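Local atomic coordinates of secretin XcpQ (PDB entry 4E9J), a protein that forms the outer-membrane channel through which a type II secretion system exports proteins such as elastase LasB, this chain being its periplasmic N0-N1-N2 part. Residues Tyr70-Ser75 and Leu113-Ile118; Gly140-Val145 and Asn149-Ser154. All coordinates share one frame; numbering follows the deposited sequence.

In the fold
After strands 11-13 to 63-65 and helix 31-42, the chain forms helix 66-79 in the N0 region. The chain then runs on to strand 114-119, which opens the N1 region. Interaction 1 closes this loop by setting 70-75 against 113-118, and so joins N0 to N1. Interaction 2 follows in series, neither nested nor crossed. It closes the short hairpin of 140-145 and 149-154 within N1. Strands 114-119 and 150-155 are antiparallel neighbours in one sheet, with a hydrogen bond from Ile118 N to Leu151 O at 2.8 Å. The helix reaches the hairpin too, through a hydrogen bond between Ser75 OG and His141 NE2, also 2.8 Å.

Interaction 1. Residues Tyr70-Ser75 and Leu113-Ile118; sequences YQLFLS and LETRVI
Leu72 has CG anti to the backbone N (chi1 171°), and chi2 of 62° then sets CD1 against strand 114-119. On the strand, Thr115 chi1 of -59° places OG1 beside the backbone N, which leaves CG2 anti to that N; this methyl meets Leu72. This is helix-on-sheet packing between the N0 and N1 regions of the secretin periplasmic part. The contact is small and buried, with no hydrogen bond between the two segments. Leu72 CD1 lies 3.9 Å from Thr115 CG2, and the two side chains pass each other in opposite directions. The same methyl is 3.9 Å from Val117 CG2, and here the side chains are set at a slant. One leucine methyl therefore touches two residues that are two apart on the strand and point to the same face. Val58 of strand 55-61 also touches Leu72, so the leucine packs on two neighbouring strands of one sheet.

The hydroxyl of Thr115 does not face Leu72. Its OG1 is hydrogen-bonded to Ser154 OG in the N1 hairpin. Arg116 points away from the helix, and its NH1 makes a salt bridge with Glu164 of helix 157-171. Within the strand, Arg116 also bridges to Glu114. Arg116 NE donates to Glu114 OE2 at 2.9 Å with an almost straight N-H (172°), coming from above the carboxylate plane while OE2 lies in the guanidinium plane.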
# COMPACT_ATOMS: atom_id res chain seq x y z
N TYR A 70 -7.99 -19.36 1.87
CA TYR A 70 -6.96 -19.03 2.85
C TYR A 70 -6.61 -17.53 2.79
O TYR A 70 -6.46 -16.91 3.84
CB TYR A 70 -5.72 -19.91 2.66
CG TYR A 70 -4.82 -19.85 3.87
CD1 TYR A 70 -5.13 -20.54 5.04
CD2 TYR A 70 -3.69 -19.03 3.88
CE1 TYR A 70 -4.31 -20.46 6.17
CE2 TYR A 70 -2.86 -18.95 5.00
CZ TYR A 70 -3.19 -19.66 6.16
OH TYR A 70 -2.41 -19.59 7.29
N GLN A 71 -6.54 -16.94 1.58
CA GLN A 71 -6.30 -15.49 1.44
C GLN A 71 -7.46 -14.70 2.11
O GLN A 71 -7.22 -13.72 2.82
CB GLN A 71 -6.18 -15.06 -0.04
CG GLN A 71 -4.91 -15.51 -0.74
CD GLN A 71 -4.98 -15.11 -2.20
OE1 GLN A 71 -5.05 -13.91 -2.54
NE2 GLN A 71 -5.03 -16.08 -3.11
N LEU A 72 -8.71 -15.14 1.88
CA LEU A 72 -9.88 -14.50 2.49
C LEU A 72 -9.79 -14.60 4.04
O LEU A 72 -10.05 -13.61 4.73
CB LEU A 72 -11.16 -15.12 1.95
CG LEU A 72 -12.47 -14.72 2.63
CD1 LEU A 72 -12.71 -13.23 2.48
CD2 LEU A 72 -13.64 -15.51 2.04
N PHE A 73 -9.39 -15.76 4.56
CA PHE A 73 -9.17 -15.96 6.01
C PHE A 73 -8.17 -14.93 6.56
O PHE A 73 -8.45 -14.30 7.57
CB PHE A 73 -8.66 -17.39 6.27
CG PHE A 73 -7.99 -17.62 7.61
CD1 PHE A 73 -8.72 -17.60 8.78
CD2 PHE A 73 -6.65 -17.95 7.67
CE1 PHE A 73 -8.12 -17.91 10.01
CE2 PHE A 73 -6.04 -18.23 8.90
CZ PHE A 73 -6.78 -18.19 10.07
N LEU A 74 -7.03 -14.73 5.87
CA LEU A 74 -6.01 -13.76 6.32
C LEU A 74 -6.54 -12.33 6.31
O LEU A 74 -6.23 -11.57 7.22
CB LEU A 74 -4.76 -13.87 5.46
CG LEU A 74 -3.99 -15.19 5.51
CD1 LEU A 74 -2.75 -15.12 4.62
CD2 LEU A 74 -3.63 -15.56 6.91
N SER A 75 -7.36 -11.98 5.31
CA SER A 75 -7.99 -10.68 5.20
C SER A 75 -8.96 -10.46 6.34
O SER A 75 -9.01 -9.36 6.88
CB SER A 75 -8.71 -10.52 3.86
OG SER A 75 -7.83 -10.03 2.87
N LEU A 113 -18.59 -5.07 10.90
CA LEU A 113 -17.77 -5.01 9.69
C LEU A 113 -18.02 -6.24 8.83
O LEU A 113 -18.01 -7.36 9.35
CB LEU A 113 -16.27 -4.94 10.03
CG LEU A 113 -15.83 -3.76 10.87
CD1 LEU A 113 -14.32 -3.73 11.01
CD2 LEU A 113 -16.33 -2.45 10.30
N GLU A 114 -18.26 -6.03 7.53
CA GLU A 114 -18.41 -7.14 6.59
C GLU A 114 -17.15 -7.21 5.75
O GLU A 114 -16.65 -6.17 5.35
CB GLU A 114 -19.64 -6.98 5.69
CG GLU A 114 -19.80 -8.11 4.66
CD GLU A 114 -20.94 -7.98 3.67
OE1 GLU A 114 -21.96 -7.33 4.00
OE2 GLU A 114 -20.83 -8.55 2.56
N THR A 115 -16.63 -8.43 5.50
CA THR A 115 -15.50 -8.71 4.61
C THR A 115 -16.10 -9.35 3.34
O THR A 115 -16.52 -10.51 3.39
CB THR A 115 -14.48 -9.59 5.27
OG1 THR A 115 -14.01 -8.93 6.45
CG2 THR A 115 -13.31 -9.91 4.34
N ARG A 116 -16.15 -8.61 2.22
CA ARG A 116 -16.75 -9.07 0.98
C ARG A 116 -15.73 -9.23 -0.15
O ARG A 116 -14.87 -8.37 -0.30
CB ARG A 116 -17.82 -8.06 0.52
CG ARG A 116 -18.72 -8.66 -0.54
CD ARG A 116 -19.71 -7.69 -1.09
NE ARG A 116 -20.76 -7.37 -0.11
CZ ARG A 116 -21.79 -6.58 -0.36
NH1 ARG A 116 -21.92 -6.00 -1.55
NH2 ARG A 116 -22.69 -6.34 0.59
N VAL A 117 -15.83 -10.32 -0.94
CA VAL A 117 -15.00 -10.53 -2.12
C VAL A 117 -15.81 -10.00 -3.30
O VAL A 117 -16.98 -10.36 -3.45
CB VAL A 117 -14.64 -12.02 -2.33
CG1 VAL A 117 -13.80 -12.21 -3.59
CG2 VAL A 117 -13.90 -12.59 -1.13
N ILE A 118 -15.22 -9.13 -4.11
CA ILE A 118 -15.87 -8.50 -5.27
C ILE A 118 -15.12 -8.97 -6.49
O ILE A 118 -13.95 -8.65 -6.63
CB ILE A 118 -15.84 -6.94 -5.16
CG1 ILE A 118 -16.56 -6.48 -3.88
CG2 ILE A 118 -16.52 -6.30 -6.38
CD1 ILE A 118 -16.60 -4.94 -3.64

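Interaction 2. Residues Gly140-Val145 and Asn149-Ser154; sequences GHLAAV and NALIIS
The His141 imidazole stands beside Ser154, whose OG lies oblique to the ring, as does Ile152 O. The residues belong to the antiparallel beta hairpin of the N1 region. His141 CB packs on Ser154 OG and on Ser154 CB, each at 3.6 Å. The polar ends of both side chains turn to helix 66-79 of N0: His141 NE2 is hydrogen-bonded to Ser75 OG, and Ser154 OG to Thr79 OG1.

The backbones pair from His141 with Ser154 to Val145 with Ala150. In the middle, Ile152 N donates to Ala143 O at 2.7 Å and nearly straight (176°). At the open end, the bond from His141 N to Ser154 O is weak. At the turn, Asn149 and Ala150 both face Val145, a G1 beta bulge. The Asn149 amide ties the turn to the link between strand 114-119 and helix 125-132: ND2 bonds to Val120 O and Ser123 O, and OD1 to Val125 N.

One face carries Leu142, Ala144, Leu151 and Ile153. Leu142 and Ile153 lie side by side and point the same way, with Leu142 CD1 3.6 Å from Ile153 CG1. Ile132 of helix 125-132 touches Leu142, Leu151 and Ile153. The other face carries Ala143, Val145, Ala150 and Ile152 along with His141 and Ser154. It includes a tight diagonal contact. Val145 has CG2 anti to its carbonyl carbon, and this methyl presses against Ile152 CD1 at 3.4 Å.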
# COMPACT_ATOMS: atom_id res chain seq x y z
N GLY A 140 -11.02 -0.03 7.70
CA GLY A 140 -11.30 -1.06 6.71
C GLY A 140 -10.10 -1.80 6.20
O GLY A 140 -8.98 -1.64 6.69
N HIS A 141 -10.34 -2.62 5.20
CA HIS A 141 -9.32 -3.46 4.61
C HIS A 141 -9.54 -3.53 3.13
O HIS A 141 -10.68 -3.56 2.68
CB HIS A 141 -9.41 -4.88 5.20
CG HIS A 141 -8.38 -5.84 4.73
ND1 HIS A 141 -7.13 -5.89 5.29
CD2 HIS A 141 -8.46 -6.77 3.76
CE1 HIS A 141 -6.48 -6.85 4.65
NE2 HIS A 141 -7.25 -7.42 3.73
N LEU A 142 -8.46 -3.58 2.37
CA LEU A 142 -8.55 -3.75 0.94
C LEU A 142 -7.38 -4.60 0.51
O LEU A 142 -6.25 -4.26 0.82
CB LEU A 142 -8.58 -2.39 0.21
CG LEU A 142 -8.63 -2.45 -1.32
CD1 LEU A 142 -9.91 -3.11 -1.82
CD2 LEU A 142 -8.53 -1.02 -1.91
N ALA A 143 -7.65 -5.73 -0.15
CA ALA A 143 -6.62 -6.65 -0.65
C ALA A 143 -7.02 -7.20 -2.01
O ALA A 143 -8.21 -7.33 -2.29
CB ALA A 143 -6.43 -7.81 0.32
N ALA A 144 -6.02 -7.52 -2.85
CA ALA A 144 -6.23 -8.12 -4.16
C ALA A 144 -6.15 -9.65 -4.08
O ALA A 144 -5.37 -10.18 -3.28
CB ALA A 144 -5.19 -7.63 -5.15
N VAL A 145 -6.93 -10.34 -4.91
CA VAL A 145 -6.90 -11.80 -5.08
C VAL A 145 -6.70 -11.98 -6.60
O VAL A 145 -7.67 -12.17 -7.34
CB VAL A 145 -8.17 -12.52 -4.57
CG1 VAL A 145 -8.03 -14.04 -4.69
CG2 VAL A 145 -8.46 -12.15 -3.12
N ASN A 149 -9.20 -12.66 -9.93
CA ASN A 149 -9.42 -11.29 -10.39
C ASN A 149 -10.50 -10.61 -9.53
O ASN A 149 -11.48 -10.02 -10.01
CB ASN A 149 -9.73 -11.19 -11.89
CG ASN A 149 -9.37 -9.84 -12.44
OD1 ASN A 149 -8.22 -9.41 -12.31
ND2 ASN A 149 -10.28 -9.13 -13.06
N ALA A 150 -10.29 -10.73 -8.21
CA ALA A 150 -11.21 -10.23 -7.22
C ALA A 150 -10.51 -9.34 -6.22
O ALA A 150 -9.28 -9.39 -6.05
CB ALA A 150 -11.89 -11.40 -6.51
N LEU A 151 -11.30 -8.51 -5.55
CA LEU A 151 -10.88 -7.60 -4.48
C LEU A 151 -11.53 -8.09 -3.19
O LEU A 151 -12.69 -8.46 -3.23
CB LEU A 151 -11.43 -6.19 -4.74
CG LEU A 151 -10.83 -5.41 -5.89
CD1 LEU A 151 -11.66 -4.17 -6.19
CD2 LEU A 151 -9.40 -5.02 -5.59
N ILE A 152 -10.84 -8.00 -2.06
CA ILE A 152 -11.43 -8.28 -0.75
C ILE A 152 -11.53 -6.92 -0.09
O ILE A 152 -10.50 -6.28 0.08
CB ILE A 152 -10.61 -9.22 0.14
CG1 ILE A 152 -10.55 -10.62 -0.45
CG2 ILE A 152 -11.25 -9.28 1.57
CD1 ILE A 152 -9.41 -11.43 0.06
N ILE A 153 -12.74 -6.50 0.29
CA ILE A 153 -12.98 -5.23 0.99
C ILE A 153 -13.65 -5.48 2.35
O ILE A 153 -14.61 -6.23 2.40
CB ILE A 153 -13.91 -4.31 0.14
CG1 ILE A 153 -13.33 -4.14 -1.28
CG2 ILE A 153 -14.17 -2.95 0.86
CD1 ILE A 153 -13.55 -2.73 -1.99
N SER A 154 -13.21 -4.78 3.40
CA SER A 154 -13.86 -4.81 4.71
C SER A 154 -14.42 -3.43 5.05
O SER A 154 -13.68 -2.47 5.03
CB SER A 154 -12.92 -5.27 5.82
OG SER A 154 -12.51 -6.59 5.59